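Local coordinates for protein sulfoquinovosidase (Escherichia coli, PDB 5AEG) that hydrolyses sulfoquinovosyl diacylglycerides, and simpler sulfoquinovosides such as sulfoquinovosyl glycerol, to release sulfoquinovose for use as a carbon and sulfur source, at residues Gly401-Phe406 against Leu451-Ala456; His502-Gly507 against Met533-Glu538; Leu628-Asp633 against Gly647-Asn652; Asn634-Trp639 against Val660-Asp665. All blocks are in the same frame, centred on the assembly; numbering follows the deposited sequence.

Contact 1 of 4, residues Gly401-Phe406 against Leu451-Ala456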
# COMPACT_ATOMS: atom_id res chain seq x y z
N GLY A 401 8.81 -17.42 -0.91
CA GLY A 401 8.44 -16.05 -0.71
C GLY A 401 8.73 -15.62 0.68
O GLY A 401 9.30 -16.41 1.45
N TRP A 402 8.35 -14.38 1.00
CA TRP A 402 8.57 -13.86 2.35
C TRP A 402 7.82 -12.58 2.51
O TRP A 402 7.51 -11.93 1.52
CB TRP A 402 10.08 -13.58 2.64
CG TRP A 402 10.82 -12.83 1.53
CD1 TRP A 402 10.95 -11.43 1.38
CD2 TRP A 402 11.52 -13.40 0.45
NE1 TRP A 402 11.65 -11.14 0.26
CE2 TRP A 402 12.07 -12.31 -0.32
CE3 TRP A 402 11.84 -14.72 0.09
CZ2 TRP A 402 12.83 -12.50 -1.47
CZ3 TRP A 402 12.64 -14.93 -1.10
CH2 TRP A 402 13.13 -13.81 -1.84
N MET A 403 7.60 -12.20 3.77
CA MET A 403 7.20 -10.88 4.10
C MET A 403 8.45 -10.03 4.02
O MET A 403 9.43 -10.39 4.68
CB MET A 403 6.57 -10.81 5.50
CG MET A 403 6.22 -9.44 6.01
SD MET A 403 5.48 -9.37 7.65
CE MET A 403 3.79 -9.84 7.30
N ALA A 404 8.41 -8.95 3.22
CA ALA A 404 9.50 -7.97 3.20
C ALA A 404 8.96 -6.77 3.90
O ALA A 404 8.27 -5.89 3.30
CB ALA A 404 9.96 -7.63 1.78
N ASP A 405 9.21 -6.72 5.21
CA ASP A 405 8.54 -5.80 6.09
C ASP A 405 9.29 -4.45 6.20
O ASP A 405 10.43 -4.36 5.78
CB ASP A 405 8.46 -6.45 7.46
CG ASP A 405 7.43 -5.85 8.39
OD1 ASP A 405 6.55 -5.00 8.03
OD2 ASP A 405 7.47 -6.26 9.58
N PHE A 406 8.63 -3.48 6.80
CA PHE A 406 9.14 -2.14 7.06
C PHE A 406 9.55 -1.36 5.79
O PHE A 406 9.02 -1.66 4.72
CB PHE A 406 10.31 -2.21 8.09
CG PHE A 406 9.86 -2.39 9.46
CD1 PHE A 406 9.61 -1.28 10.26
CD2 PHE A 406 9.82 -3.66 10.02
CE1 PHE A 406 9.18 -1.43 11.59
CE2 PHE A 406 9.36 -3.81 11.32
CZ PHE A 406 9.07 -2.70 12.11
N LEU A 451 7.22 -15.22 -4.44
CA LEU A 451 6.30 -14.08 -4.13
C LEU A 451 6.69 -13.42 -2.79
O LEU A 451 6.60 -14.06 -1.71
CB LEU A 451 4.82 -14.57 -4.16
CG LEU A 451 3.99 -13.28 -3.99
CD1 LEU A 451 3.75 -12.42 -5.19
CD2 LEU A 451 3.12 -13.13 -2.77
N PHE A 452 7.13 -12.19 -2.85
CA PHE A 452 7.30 -11.39 -1.63
C PHE A 452 6.18 -10.37 -1.50
O PHE A 452 5.56 -9.92 -2.49
CB PHE A 452 8.69 -10.74 -1.50
CG PHE A 452 9.01 -9.76 -2.50
CD1 PHE A 452 8.72 -8.40 -2.31
CD2 PHE A 452 9.69 -10.15 -3.63
CE1 PHE A 452 9.08 -7.47 -3.29
CE2 PHE A 452 10.00 -9.25 -4.61
CZ PHE A 452 9.73 -7.91 -4.44
N PHE A 453 5.91 -9.99 -0.28
CA PHE A 453 4.84 -9.06 -0.03
C PHE A 453 5.32 -7.99 0.93
O PHE A 453 6.06 -8.31 1.87
CB PHE A 453 3.54 -9.77 0.40
CG PHE A 453 3.69 -10.75 1.53
CD1 PHE A 453 4.06 -12.05 1.28
CD2 PHE A 453 3.34 -10.39 2.82
CE1 PHE A 453 4.23 -12.95 2.32
CE2 PHE A 453 3.46 -11.29 3.88
CZ PHE A 453 3.89 -12.58 3.60
N MET A 454 4.84 -6.75 0.71
CA MET A 454 5.28 -5.60 1.47
C MET A 454 4.14 -4.83 2.01
O MET A 454 3.02 -4.85 1.42
CB MET A 454 6.09 -4.63 0.49
CG MET A 454 7.25 -5.36 -0.13
SD MET A 454 8.39 -4.26 -0.98
CE MET A 454 9.19 -3.39 0.37
N ARG A 455 4.37 -4.07 3.09
CA ARG A 455 3.39 -3.09 3.47
C ARG A 455 3.74 -1.66 3.05
O ARG A 455 2.91 -0.96 2.58
CB ARG A 455 3.02 -3.12 4.95
CG ARG A 455 4.09 -2.81 5.99
CD ARG A 455 3.48 -2.94 7.43
NE ARG A 455 4.66 -3.02 8.32
CZ ARG A 455 5.21 -2.06 9.07
NH1 ARG A 455 4.70 -0.89 9.24
NH2 ARG A 455 6.34 -2.30 9.69
N ALA A 456 4.97 -1.22 3.33
CA ALA A 456 5.42 0.07 2.86
C ALA A 456 5.59 0.17 1.38
O ALA A 456 5.93 -0.83 0.73
CB ALA A 456 6.71 0.46 3.58
O HOH W 1 7.09 -3.40 3.90
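Asp405, the catalytic nucleophile, meets Arg455 just after two neighbouring parallel strands, 401-404 and 451-454. Arg455 CG lies between the backbone N and the carbonyl carbon (chi1 64°), and the chain then runs extended to NE, carrying the guanidinium to Asp405. Arg455 NE lies 2.8 Å from Asp405 OD1, near the guanidinium plane, in a salt bridge. The carboxylate is turned 67° against that plane, and NH2 adds a weak bond to the same oxygen. Asp405 OD2 is bound by the Tyr333 hydroxyl. Arg455 also places NH2 over the centre of the Phe406 ring, 3.5 Å from CD1, in a cation-pi contact. Its NH1 forms salt bridges with Glu408, probably also an active-site residue, and with Glu152.

Both strands belong to the TIM barrel of this family 31 glycoside hydrolase, whose active site lies at these strand ends. The strands are joined by Phe453 N to Trp402 O (3.1 Å) and Ala404 N to Phe453 O (2.8 Å). On one face of the sheet Met403 CA lies over the Phe453 ring, and Met403 CB is 3.5 Å from Phe453 CE2. On the other face Phe452 CB covers the five-membered ring of Trp402, 3.8 Å from its centroid. Trp402 NE1 is held by Asn437 of helix 422-444. Beyond the strands a water donates to Ala404 O and Phe406 O and accepts from Ala456 N.

Contact 2 of 4, residues His502-Gly507 against Met533-Glu538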
# COMPACT_ATOMS: atom_id res chain seq x y z
N HIS A 502 -3.59 -7.91 -0.53
CA HIS A 502 -4.27 -8.77 0.47
C HIS A 502 -4.04 -8.24 1.85
O HIS A 502 -3.36 -7.17 2.05
CB HIS A 502 -3.81 -10.26 0.35
CG HIS A 502 -2.43 -10.55 0.89
ND1 HIS A 502 -1.28 -10.12 0.28
CD2 HIS A 502 -2.03 -11.21 2.00
CE1 HIS A 502 -0.22 -10.58 0.93
NE2 HIS A 502 -0.65 -11.15 2.04
N SER A 503 -4.71 -8.89 2.79
CA SER A 503 -4.62 -8.52 4.18
C SER A 503 -4.41 -9.79 5.05
O SER A 503 -4.67 -10.94 4.62
CB SER A 503 -5.83 -7.70 4.64
OG SER A 503 -7.08 -8.48 4.50
N ASP A 504 -3.90 -9.54 6.26
CA ASP A 504 -3.83 -10.61 7.29
C ASP A 504 -5.27 -11.14 7.62
O ASP A 504 -6.14 -10.36 8.04
CB ASP A 504 -3.22 -10.07 8.60
CG ASP A 504 -1.77 -9.59 8.44
OD1 ASP A 504 -0.90 -10.28 7.87
OD2 ASP A 504 -1.56 -8.43 8.84
N ILE A 505 -5.53 -12.41 7.37
CA ILE A 505 -6.80 -12.99 7.72
C ILE A 505 -6.92 -13.00 9.26
O ILE A 505 -6.16 -13.67 9.94
CB ILE A 505 -7.00 -14.41 7.18
CG1 ILE A 505 -7.08 -14.38 5.67
CG2 ILE A 505 -8.29 -14.94 7.77
CD1 ILE A 505 -7.00 -15.69 4.91
N GLY A 506 -7.80 -12.14 9.74
CA GLY A 506 -8.13 -11.90 11.16
C GLY A 506 -7.49 -10.65 11.74
O GLY A 506 -7.65 -10.37 12.94
N GLY A 507 -6.71 -9.93 10.91
CA GLY A 507 -6.01 -8.67 11.39
C GLY A 507 -4.81 -9.05 12.25
O GLY A 507 -4.42 -10.24 12.34
N MET A 533 -5.06 -13.34 -2.71
CA MET A 533 -4.13 -14.14 -1.88
C MET A 533 -4.76 -14.33 -0.51
O MET A 533 -5.27 -13.37 0.05
CB MET A 533 -2.76 -13.44 -1.80
CG MET A 533 -1.75 -14.19 -0.94
SD MET A 533 -0.15 -13.45 -1.15
CE MET A 533 0.72 -14.28 0.20
N MET A 534 -4.70 -15.54 -0.01
CA MET A 534 -5.17 -15.91 1.29
C MET A 534 -3.98 -16.27 2.20
O MET A 534 -3.22 -17.20 1.88
CB MET A 534 -6.07 -17.14 1.24
CG MET A 534 -7.39 -16.88 0.50
SD MET A 534 -8.58 -18.19 0.71
CE MET A 534 -9.20 -18.05 2.43
N ARG A 535 -3.82 -15.53 3.31
CA ARG A 535 -2.66 -15.73 4.21
C ARG A 535 -3.08 -15.28 5.59
O ARG A 535 -3.66 -14.18 5.71
CB ARG A 535 -1.42 -14.94 3.74
CG ARG A 535 -0.24 -15.12 4.73
CD ARG A 535 0.92 -14.23 4.43
NE ARG A 535 0.52 -12.78 4.35
CZ ARG A 535 0.26 -12.03 5.41
NH1 ARG A 535 0.30 -12.52 6.68
NH2 ARG A 535 -0.11 -10.75 5.27
N THR A 536 -2.87 -16.15 6.59
CA THR A 536 -3.18 -15.83 7.95
C THR A 536 -2.00 -15.24 8.73
O THR A 536 -0.84 -15.16 8.23
CB THR A 536 -3.73 -17.07 8.68
OG1 THR A 536 -2.68 -17.94 9.04
CG2 THR A 536 -4.75 -17.84 7.84
N HIS A 537 -2.33 -14.71 9.88
CA HIS A 537 -1.33 -14.14 10.80
C HIS A 537 -1.74 -14.50 12.22
O HIS A 537 -2.91 -14.37 12.58
CB HIS A 537 -1.27 -12.60 10.70
CG HIS A 537 0.06 -12.01 11.10
ND1 HIS A 537 0.70 -12.30 12.29
CD2 HIS A 537 0.87 -11.11 10.46
CE1 HIS A 537 1.83 -11.63 12.38
NE2 HIS A 537 1.98 -10.92 11.28
N GLU A 538 -0.78 -14.93 13.05
CA GLU A 538 -1.15 -15.13 14.46
C GLU A 538 -1.46 -13.87 15.24
O GLU A 538 -2.20 -13.89 16.23
CB GLU A 538 -0.08 -15.93 15.18
CG GLU A 538 0.11 -17.35 14.62
CD GLU A 538 1.16 -18.18 15.40
OE1 GLU A 538 1.97 -17.59 16.16
OE2 GLU A 538 1.19 -19.45 15.21
O HOH W 2 -6.88 -10.82 1.58
O HOH W 3 -5.21 -13.05 2.91
O HOH W 4 -5.11 -15.52 11.41
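Arg535 reaches both His502 and Asp504 across neighbouring parallel strands of the TIM barrel, joined through helix 518-528 as a beta-alpha-beta unit. Its CG is anti to the backbone N, and a bend at chi3 (54°) turns the guanidinium toward these two partners. NH1 and NH2 grip Asp504 OD1 end-on, each at 2.8 Å, in a salt bridge. NH1 arrives nearly along the C-O axis, NH2 from above the carboxylate plane. NE donates to His502 NE2 (3.1 Å) in the plane of the imidazole. A leucine in place of Arg535 would probably leave the buried Asp504 OD1 without its charged mate and His502 NE2 without its main donor here.

Met533 runs extended beyond CG and lays SD over one face of the His502 ring, 3.8 Å from its centroid. The backbones are joined by Ile505 N to Arg535 O (3.1 Å), and Ile505 CD1 packs on Met534 CB. Ile505 lies within a type II turn from Asp504 to Gly507. Asp504 OD2 is bound by Trp469 NE1, whose ring also makes a cation-pi contact with Arg535. The substrate-binding His537 presents its ring edge to the aspartate, with CD2 3.2 Å from Asp504 OD1.

Contact 3 of 4, residues Leu628-Asp633 against Gly647-Asn652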
# COMPACT_ATOMS: atom_id res chain seq x y z
N LEU A 628 -25.86 -3.22 0.64
CA LEU A 628 -24.84 -2.82 -0.27
C LEU A 628 -25.55 -2.27 -1.49
O LEU A 628 -26.81 -2.28 -1.54
CB LEU A 628 -23.99 -4.00 -0.69
CG LEU A 628 -24.79 -5.12 -1.33
CD1 LEU A 628 -24.10 -5.52 -2.61
CD2 LEU A 628 -24.96 -6.30 -0.38
N TYR A 629 -24.76 -1.84 -2.46
CA TYR A 629 -25.25 -1.21 -3.67
C TYR A 629 -24.93 -2.05 -4.87
O TYR A 629 -23.79 -2.38 -5.11
CB TYR A 629 -24.66 0.25 -3.81
CG TYR A 629 -25.17 0.90 -5.06
CD1 TYR A 629 -26.52 1.36 -5.14
CD2 TYR A 629 -24.39 0.99 -6.19
CE1 TYR A 629 -27.00 1.99 -6.32
CE2 TYR A 629 -24.87 1.59 -7.37
CZ TYR A 629 -26.21 2.05 -7.43
OH TYR A 629 -26.64 2.63 -8.65
N LEU A 630 -25.94 -2.32 -5.72
CA LEU A 630 -25.67 -2.90 -7.01
C LEU A 630 -25.89 -1.88 -8.14
O LEU A 630 -26.96 -1.23 -8.18
CB LEU A 630 -26.61 -4.10 -7.25
CG LEU A 630 -26.50 -5.28 -6.26
CD1 LEU A 630 -27.58 -6.38 -6.56
CD2 LEU A 630 -25.15 -5.91 -6.34
N PRO A 631 -24.87 -1.69 -9.00
CA PRO A 631 -25.11 -0.84 -10.14
C PRO A 631 -26.04 -1.65 -11.15
O PRO A 631 -26.37 -2.86 -10.92
CB PRO A 631 -23.75 -0.65 -10.75
CG PRO A 631 -23.06 -2.00 -10.48
CD PRO A 631 -23.65 -2.48 -9.17
N GLU A 632 -26.52 -0.96 -12.17
CA GLU A 632 -27.50 -1.57 -13.08
C GLU A 632 -26.88 -2.66 -13.93
O GLU A 632 -26.00 -2.43 -14.76
CB GLU A 632 -28.18 -0.47 -13.99
CG GLU A 632 -29.51 -0.97 -14.61
CD GLU A 632 -30.53 -1.45 -13.56
OE1 GLU A 632 -31.22 -0.61 -12.85
OE2 GLU A 632 -30.66 -2.69 -13.39
N ASP A 633 -27.29 -3.89 -13.65
CA ASP A 633 -26.77 -5.04 -14.34
C ASP A 633 -27.67 -6.16 -13.89
O ASP A 633 -28.49 -6.02 -13.02
CB ASP A 633 -25.26 -5.35 -14.06
CG ASP A 633 -24.53 -5.87 -15.25
OD1 ASP A 633 -25.14 -6.66 -15.99
OD2 ASP A 633 -23.32 -5.59 -15.48
N GLY A 647 -29.70 -1.17 -7.70
CA GLY A 647 -30.26 -0.44 -6.58
C GLY A 647 -29.57 -0.90 -5.29
O GLY A 647 -28.79 -1.88 -5.30
N GLU A 648 -29.97 -0.31 -4.18
CA GLU A 648 -29.58 -0.77 -2.89
C GLU A 648 -30.21 -2.15 -2.66
O GLU A 648 -31.42 -2.35 -3.03
CB GLU A 648 -30.08 0.20 -1.82
CG GLU A 648 -29.22 0.23 -0.57
CD GLU A 648 -27.85 0.89 -0.80
OE1 GLU A 648 -27.72 1.61 -1.78
OE2 GLU A 648 -26.88 0.67 -0.02
N VAL A 649 -29.49 -3.07 -1.98
CA VAL A 649 -30.04 -4.39 -1.67
C VAL A 649 -29.63 -4.81 -0.30
O VAL A 649 -28.50 -4.50 0.16
CB VAL A 649 -29.60 -5.40 -2.74
CG1 VAL A 649 -28.11 -5.63 -2.72
CG2 VAL A 649 -30.30 -6.71 -2.58
N THR A 650 -30.52 -5.50 0.39
CA THR A 650 -30.16 -6.12 1.67
C THR A 650 -30.27 -7.59 1.49
O THR A 650 -31.28 -8.06 0.90
CB THR A 650 -31.04 -5.55 2.80
OG1 THR A 650 -30.82 -4.12 2.92
CG2 THR A 650 -30.79 -6.34 4.16
N VAL A 651 -29.26 -8.36 1.86
CA VAL A 651 -29.30 -9.83 1.73
C VAL A 651 -28.91 -10.51 3.00
O VAL A 651 -28.13 -9.97 3.79
CB VAL A 651 -28.37 -10.38 0.61
CG1 VAL A 651 -28.89 -10.01 -0.75
CG2 VAL A 651 -26.89 -9.88 0.75
N ASN A 652 -29.44 -11.73 3.22
CA ASN A 652 -28.94 -12.54 4.31
C ASN A 652 -27.45 -12.85 4.10
O ASN A 652 -26.99 -13.13 2.99
CB ASN A 652 -29.71 -13.85 4.40
CG ASN A 652 -31.06 -13.65 5.07
OD1 ASN A 652 -31.36 -12.61 5.73
ND2 ASN A 652 -31.88 -14.66 4.94
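Leu628 CG sits between its backbone N and carbonyl carbon (chi1 58°), tipping the branch toward Val649. Val649 CG1 takes a like position (chi1 66°), and the two side chains lie side by side, with Leu628 CG 3.6 Å from Val649 CG1. Val649 CG1 also meets Leu630 CG at 3.9 Å, and Leu628 CD2 touches Val651 CG2 (4.2 Å). An alanine at Leu628 would probably open a gap beside Val649 CG1 and Val651 CG2.

On the opposite face, with CG anti to the backbone N (chi1 180°), the Tyr629 ring turns its edge to the carboxylate of Glu648. Tyr629 CD1 is 3.6 Å from Glu648 OE1, and the side chains cross at about a right angle. The tyrosine hydroxyl is bound by Asp597.

The backbones form a two-stranded antiparallel ribbon. Leu628 and Val649 are a hydrogen-bonded pair, with Val649 N to Leu628 O at 2.8 Å. Leu630 and Gly647 are another, where Leu630 N donates to Gly647 O (2.9 Å). Gly647 has backbone angles that would jam a CB against the preceding carbonyl.

In the C-terminal beta domain, the ribbon's leucine and valine face packs on Phe644 of strand 643-644, Leu614 of strand 613-615 and Phe661 of strand 660-663.

Contact 4 of 4, residues Asn634-Trp639 against Val660-Asp665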
# COMPACT_ATOMS: atom_id res chain seq x y z
N ASN A 634 -27.48 -7.28 -14.52
CA ASN A 634 -28.17 -8.52 -14.07
C ASN A 634 -27.24 -9.33 -13.14
O ASN A 634 -26.33 -9.97 -13.62
CB ASN A 634 -28.66 -9.30 -15.27
CG ASN A 634 -29.88 -8.54 -15.93
OD1 ASN A 634 -30.89 -8.09 -15.24
ND2 ASN A 634 -29.73 -8.28 -17.17
N TRP A 635 -27.54 -9.24 -11.87
CA TRP A 635 -26.71 -9.79 -10.78
C TRP A 635 -27.31 -11.07 -10.29
O TRP A 635 -28.53 -11.22 -10.29
CB TRP A 635 -26.59 -8.76 -9.66
CG TRP A 635 -25.78 -7.59 -10.04
CD1 TRP A 635 -26.27 -6.35 -10.32
CD2 TRP A 635 -24.36 -7.53 -10.29
NE1 TRP A 635 -25.26 -5.53 -10.61
CE2 TRP A 635 -24.08 -6.23 -10.69
CE3 TRP A 635 -23.31 -8.44 -10.21
CZ2 TRP A 635 -22.82 -5.81 -10.97
CZ3 TRP A 635 -22.05 -8.01 -10.45
CH2 TRP A 635 -21.82 -6.72 -10.85
N VAL A 636 -26.45 -12.02 -9.94
CA VAL A 636 -26.86 -13.27 -9.32
C VAL A 636 -26.12 -13.46 -8.00
O VAL A 636 -24.88 -13.39 -8.01
CB VAL A 636 -26.48 -14.45 -10.25
CG1 VAL A 636 -27.00 -15.73 -9.64
CG2 VAL A 636 -27.09 -14.23 -11.60
N HIS A 637 -26.86 -13.56 -6.91
CA HIS A 637 -26.28 -13.84 -5.61
C HIS A 637 -25.57 -15.20 -5.62
O HIS A 637 -26.19 -16.24 -5.99
CB HIS A 637 -27.35 -13.73 -4.57
CG HIS A 637 -26.90 -13.94 -3.16
ND1 HIS A 637 -27.28 -15.04 -2.41
CD2 HIS A 637 -26.08 -13.22 -2.36
CE1 HIS A 637 -26.72 -14.97 -1.22
NE2 HIS A 637 -26.03 -13.86 -1.14
N ALA A 638 -24.28 -15.23 -5.25
CA ALA A 638 -23.46 -16.43 -5.40
C ALA A 638 -24.01 -17.66 -4.66
O ALA A 638 -23.80 -18.78 -5.12
CB ALA A 638 -22.04 -16.22 -4.87
N TRP A 639 -24.65 -17.46 -3.53
CA TRP A 639 -24.92 -18.60 -2.63
C TRP A 639 -26.33 -19.16 -2.85
O TRP A 639 -26.60 -20.31 -2.49
CB TRP A 639 -24.68 -18.34 -1.13
CG TRP A 639 -23.33 -17.64 -1.00
CD1 TRP A 639 -23.11 -16.35 -0.64
CD2 TRP A 639 -22.06 -18.19 -1.32
NE1 TRP A 639 -21.78 -16.05 -0.73
CE2 TRP A 639 -21.10 -17.14 -1.19
CE3 TRP A 639 -21.63 -19.43 -1.73
CZ2 TRP A 639 -19.74 -17.35 -1.37
CZ3 TRP A 639 -20.28 -19.64 -1.96
CH2 TRP A 639 -19.32 -18.57 -1.74
N VAL A 660 -21.77 -11.58 -2.10
CA VAL A 660 -21.03 -11.73 -3.31
C VAL A 660 -22.05 -11.96 -4.42
O VAL A 660 -22.91 -12.84 -4.29
CB VAL A 660 -20.04 -12.93 -3.25
CG1 VAL A 660 -19.40 -13.18 -4.60
CG2 VAL A 660 -18.91 -12.69 -2.19
N PHE A 661 -21.95 -11.20 -5.50
CA PHE A 661 -22.86 -11.34 -6.61
C PHE A 661 -22.06 -11.43 -7.88
O PHE A 661 -20.93 -10.92 -7.95
CB PHE A 661 -23.79 -10.11 -6.67
CG PHE A 661 -24.54 -9.85 -5.45
CD1 PHE A 661 -23.92 -9.29 -4.35
CD2 PHE A 661 -25.91 -10.10 -5.40
CE1 PHE A 661 -24.65 -9.06 -3.20
CE2 PHE A 661 -26.63 -9.83 -4.29
CZ PHE A 661 -26.00 -9.33 -3.17
N TYR A 662 -22.54 -12.14 -8.87
CA TYR A 662 -21.90 -12.18 -10.14
C TYR A 662 -22.84 -11.84 -11.32
O TYR A 662 -24.06 -11.95 -11.20
CB TYR A 662 -21.19 -13.50 -10.39
CG TYR A 662 -22.12 -14.73 -10.61
CD1 TYR A 662 -22.64 -15.04 -11.86
CD2 TYR A 662 -22.50 -15.51 -9.55
CE1 TYR A 662 -23.49 -16.16 -12.06
CE2 TYR A 662 -23.37 -16.64 -9.73
CZ TYR A 662 -23.81 -16.98 -10.99
OH TYR A 662 -24.67 -18.09 -11.09
N ARG A 663 -22.21 -11.43 -12.41
CA ARG A 663 -22.94 -10.96 -13.62
C ARG A 663 -23.46 -12.27 -14.35
O ARG A 663 -22.68 -13.11 -14.77
CB ARG A 663 -22.02 -10.16 -14.56
CG ARG A 663 -21.64 -8.78 -14.02
CD ARG A 663 -20.80 -7.98 -15.00
NE ARG A 663 -21.53 -7.78 -16.24
CZ ARG A 663 -21.21 -8.29 -17.42
NH1 ARG A 663 -20.16 -9.11 -17.60
NH2 ARG A 663 -22.04 -8.00 -18.45
N ALA A 664 -24.78 -12.38 -14.46
CA ALA A 664 -25.47 -13.47 -15.23
C ALA A 664 -24.87 -13.65 -16.58
O ALA A 664 -24.73 -14.76 -17.01
CB ALA A 664 -26.94 -13.13 -15.33
N ASP A 665 -24.40 -12.56 -17.21
CA ASP A 665 -23.85 -12.61 -18.58
C ASP A 665 -22.39 -12.87 -18.64
O ASP A 665 -21.83 -12.89 -19.72
CB ASP A 665 -24.15 -11.29 -19.30
CG ASP A 665 -25.66 -11.03 -19.39
OD1 ASP A 665 -26.40 -11.99 -19.62
OD2 ASP A 665 -26.11 -9.91 -19.20
O HOH W 5 -25.00 -9.74 -16.25
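Tyr662 lays one face of its ring on Val636, whose CB stands 3.8 Å from the ring centroid. The tyrosine CG lies between the backbone N and carbonyl carbon (chi1 70°), which lets the ring run alongside the valine. Val636 CG1 reaches the far end of the ring, 3.6 Å from Tyr662 OH. Its other methyl, CG2, touches Ala664 CB.

Across the sheet, Trp635, His637, Phe661 and Arg663 share the other face. Trp635 CZ3 meets the aliphatic Arg663 CG at 3.7 Å, an off-centre CH-pi contact. The arginine's charged end goes elsewhere, to Asp612 and Asp633. His637 CD2 lies over one face of the Phe661 ring, 3.9 Å from CE2, with the ring planes oblique at 59°.

Strands 635-637 and 660-663 are antiparallel. Val636 and Tyr662 form a hydrogen-bonded pair, Val636 N to Tyr662 O at 2.7 Å and Tyr662 N to Val636 O at 2.8 Å. Ala638 N to Val660 O (2.9 Å) and Ala664 N to Asn634 O flank this pair.

In the C-terminal domain sheet, strand 613-615 borders 660-663, and 643-644 borders 635-637. Trp639 touches helix 552-567 of the barrel, while Phe661 and Trp635 pack on strand 625-630.

In the fold
From the N terminus, the chain first passes the beta-rich mutarotase-like domain, then enters the TIM barrel. Contact 1 closes a loop of 44 residues that holds helix 422-444. Contact 2 follows in series, closing 25 residues around helix 518-528. The two touch inside the barrel, where Phe453 packs on Arg535 and His502 and Leu451 on Met533. Contacts 3 and 4 lie in the C-terminal domain. Contact 3 closes 13 residues and contact 4 closes 20, and their segments alternate along the chain, so the loops cross. Their centres are about 11 Å apart. The Asp633-Arg663 salt bridge and packing of Leu628 and Val651 on Phe661 tie the two-stranded ribbon to the larger sheet.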